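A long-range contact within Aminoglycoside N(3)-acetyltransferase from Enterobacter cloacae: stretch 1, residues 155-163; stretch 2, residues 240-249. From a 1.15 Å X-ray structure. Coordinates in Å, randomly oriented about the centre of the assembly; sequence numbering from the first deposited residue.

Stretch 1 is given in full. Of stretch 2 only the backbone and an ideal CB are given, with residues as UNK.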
# COMPACT_ATOMS: atom_id res chain seq x y z
N GLY A 155 8.82 -1.64 -10.01
CA GLY A 155 8.55 -1.90 -8.62
C GLY A 155 8.59 -3.39 -8.29
O GLY A 155 8.15 -4.24 -9.08
N LYS A 156 9.04 -3.68 -7.07
CA LYS A 156 9.01 -5.02 -6.49
C LYS A 156 8.19 -4.96 -5.21
O LYS A 156 8.30 -4.01 -4.43
CB LYS A 156 10.41 -5.52 -6.14
CG LYS A 156 11.34 -5.61 -7.31
CD LYS A 156 12.68 -6.17 -6.89
CE LYS A 156 13.69 -6.20 -8.02
NZ LYS A 156 14.98 -6.87 -7.61
N ILE A 157 7.34 -5.96 -5.02
CA ILE A 157 6.52 -6.05 -3.82
C ILE A 157 7.20 -7.02 -2.87
O ILE A 157 7.43 -8.19 -3.21
CB ILE A 157 5.09 -6.51 -4.15
CG1 ILE A 157 4.41 -5.47 -5.06
CG2 ILE A 157 4.30 -6.69 -2.86
CD1 ILE A 157 3.22 -5.94 -5.82
N LEU A 158 7.52 -6.56 -1.66
CA LEU A 158 8.28 -7.34 -0.68
C LEU A 158 7.34 -7.72 0.45
O LEU A 158 6.99 -6.90 1.29
CB LEU A 158 9.45 -6.50 -0.18
CG LEU A 158 10.23 -7.06 1.01
CD1 LEU A 158 10.77 -8.43 0.72
CD2 LEU A 158 11.35 -6.09 1.38
N SER A 159 6.89 -8.96 0.42
CA SER A 159 5.95 -9.46 1.41
C SER A 159 6.74 -10.20 2.47
O SER A 159 7.38 -11.22 2.17
CB SER A 159 4.93 -10.40 0.76
OG SER A 159 4.10 -11.00 1.76
N ILE A 160 6.71 -9.69 3.69
CA ILE A 160 7.48 -10.23 4.80
C ILE A 160 6.48 -10.79 5.80
O ILE A 160 6.00 -10.08 6.69
CB ILE A 160 8.40 -9.16 5.42
CG1 ILE A 160 9.41 -8.71 4.38
CG2 ILE A 160 9.08 -9.71 6.66
CD1 ILE A 160 10.22 -7.48 4.81
N GLY A 161 6.18 -12.07 5.65
CA GLY A 161 5.21 -12.76 6.46
C GLY A 161 3.77 -12.33 6.26
O GLY A 161 2.91 -12.74 7.04
N ALA A 162 3.49 -11.50 5.27
CA ALA A 162 2.13 -11.04 5.01
C ALA A 162 1.40 -12.00 4.08
O ALA A 162 2.01 -12.70 3.28
CB ALA A 162 2.19 -9.65 4.37
N GLY A 163 0.08 -12.01 4.20
CA GLY A 163 -0.73 -12.93 3.43
C GLY A 163 -1.03 -12.40 2.05
O GLY A 163 -0.75 -11.24 1.71
N UNK A 240 13.70 -16.26 4.23
CA UNK A 240 13.38 -15.62 5.50
C UNK A 240 13.82 -14.17 5.51
O UNK A 240 14.87 -13.82 4.96
CB UNK A 240 14.03 -16.37 6.66
N UNK A 241 13.05 -13.33 6.19
CA UNK A 241 13.49 -12.02 6.67
C UNK A 241 13.13 -11.99 8.14
O UNK A 241 11.95 -12.14 8.49
CB UNK A 241 12.85 -10.86 5.90
N UNK A 242 14.14 -11.90 9.00
CA UNK A 242 13.92 -12.25 10.39
C UNK A 242 13.39 -13.67 10.44
O UNK A 242 13.89 -14.57 9.75
CB UNK A 242 12.96 -11.27 11.07
N UNK A 243 12.36 -13.87 11.23
CA UNK A 243 11.69 -15.15 11.30
C UNK A 243 10.56 -15.36 10.31
O UNK A 243 9.87 -16.38 10.38
CB UNK A 243 11.14 -15.34 12.72
N UNK A 244 10.35 -14.43 9.38
CA UNK A 244 9.16 -14.42 8.53
C UNK A 244 9.45 -15.01 7.16
O UNK A 244 10.43 -14.63 6.50
CB UNK A 244 8.62 -12.99 8.38
N UNK A 245 8.58 -15.90 6.70
CA UNK A 245 8.62 -16.33 5.32
C UNK A 245 8.27 -15.13 4.43
O UNK A 245 7.21 -14.51 4.60
CB UNK A 245 7.66 -17.50 5.08
N UNK A 246 9.14 -14.85 3.47
CA UNK A 246 9.03 -13.65 2.66
C UNK A 246 9.15 -13.98 1.19
O UNK A 246 9.65 -15.04 0.80
CB UNK A 246 10.10 -12.63 3.06
N UNK A 247 8.63 -13.07 0.37
CA UNK A 247 8.60 -13.22 -1.07
C UNK A 247 8.89 -11.87 -1.70
O UNK A 247 8.50 -10.83 -1.17
CB UNK A 247 7.25 -13.77 -1.54
N UNK A 248 9.53 -11.89 -2.87
CA UNK A 248 9.84 -10.68 -3.62
C UNK A 248 9.23 -10.81 -5.00
O UNK A 248 9.64 -11.65 -5.80
CB UNK A 248 11.35 -10.44 -3.71
N UNK A 249 8.21 -10.00 -5.26
CA UNK A 249 7.32 -10.17 -6.40
C UNK A 249 7.51 -9.02 -7.39
O UNK A 249 7.58 -7.85 -6.99
CB UNK A 249 5.86 -10.25 -5.94

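The backbone frames the problem. Strand 156-160 and the strand over 244-249 run antiparallel, their N-to-C directions at 172° and their axes 4.6 Å apart at closest approach. Hydrogen-bonded pairs at 157/249 and 159/247 alternate with non-hydrogen-bonded pairs at 158/248 and 160/246, so side chains opposite Ile157 and Ser159 share one face of the sheet and those opposite Leu158 and Ile160 the other.

At position 240, CA-to-CB points away and the ideal CB has nothing of stretch 1 within 5.5 Å. Many residues would fit; Pro240 makes no contact.

Position 241 points toward stretch 1, its ideal CB 4.0 Å from Ile160 CG2. With phi/psi of -129/117, a beta-branched or other aliphatic residue suits. Val241 packs its CB there.

Positions 242 and 243 lie in a type II' turn spanning 241 to 244. Phi/psi of 56/-134 at 242 favours glycine by itself, and Gly242 is found. At 243 (-89/7) the backbone is permissive and stretch 1 out of reach; the residue is Gly243.

Position 244 points toward stretch 1, with its ideal CB 3.7 Å from Ile160 CG2 and 3.8 Å from Gly161 N. The CB alone reaches contact distance, so a small apolar residue is enough; these distances do not exclude a larger one. Ala244 makes these contacts.

Position 245 points sideways, with nothing of stretch 1 within 5.5 Å of its ideal CB, so polar or flexible residues are plausible. Gln245 contributes mainly backbone: Gly161 N donates to Gln245 O at 2.8 Å.

Position 246 lies on the Ile160 face. Its ideal CB is 3.2 Å from Ser159 O and 4.0 Å from Ile160 CA, which favours a small side chain: alanine, serine, perhaps threonine. In Ser246 (chi1 m), OG lies 3.4 Å from Ile160 CA and donates within its own stretch to Ala244 O at 3.1 Å.

Position 247 pairs with Ser159 through two backbone hydrogen bonds, 247 N to Ser159 O and Ser159 N to 247 O, both 2.9 Å. On this face Ser159 OG and Ala162 O offer acceptors beyond a short side chain, so lysine, arginine or glutamine suits. Arg247 NH2 donates to Ser159 OG at 2.9 Å and 175°, with OG near the guanidinium plane. Arg247 NH2 also lies 3.1 Å from Ala162 O, but at too poor an angle for a hydrogen bond.

Position 248 shares the Leu158 face. Its ideal CB is 4.9 Å from Leu158 CD1 and 5.5 Å from Lys156 CD, so a longer apolar side chain, leucine, isoleucine or methionine, must close the gap. Leu248 (t, p) brings CD1 to 3.8 Å from Lys156 CB and 3.9 Å from Leu158 CB.

Position 249 shares a face with Ile157, its ideal CB 4.2 Å from Ile157 CB, so isoleucine, valine or leucine suits; the extended backbone (-112/135) readily takes beta-branching. Ile249 CB packs 4.1 Å from Ile157 CB. Ile157 N donates to Ile249 O at 2.7 Å. In return, Ile249 N donates to Ile157 O at 2.8 Å.

Stretch 2 240-249: PVGGAQSRLI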
# COMPACT_ATOMS: atom_id res chain seq x y z
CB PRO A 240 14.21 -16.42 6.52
CG PRO A 240 15.39 -16.87 5.72
CD PRO A 240 14.83 -17.20 4.36
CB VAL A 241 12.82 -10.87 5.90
CG1 VAL A 241 13.23 -9.55 6.48
CG2 VAL A 241 13.20 -10.95 4.43
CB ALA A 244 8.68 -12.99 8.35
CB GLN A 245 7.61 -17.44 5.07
CG GLN A 245 7.87 -18.72 5.83
CD GLN A 245 6.59 -19.34 6.35
OE1 GLN A 245 5.86 -19.99 5.60
NE2 GLN A 245 6.31 -19.14 7.62
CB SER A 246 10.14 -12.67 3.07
OG SER A 246 10.07 -12.37 4.44
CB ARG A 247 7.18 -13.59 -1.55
CG ARG A 247 6.74 -15.01 -1.22
CD ARG A 247 5.25 -15.07 -0.85
NE ARG A 247 4.99 -14.21 0.30
CZ ARG A 247 5.03 -14.61 1.56
NH1 ARG A 247 5.30 -15.87 1.85
NH2 ARG A 247 4.80 -13.75 2.53
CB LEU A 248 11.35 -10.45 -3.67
CG LEU A 248 11.80 -9.11 -4.19
CD1 LEU A 248 11.30 -7.95 -3.34
CD2 LEU A 248 13.31 -9.08 -4.23
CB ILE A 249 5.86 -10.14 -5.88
CG1 ILE A 249 5.59 -11.35 -4.99
CG2 ILE A 249 4.86 -10.09 -7.03
CD1 ILE A 249 4.36 -11.24 -4.14
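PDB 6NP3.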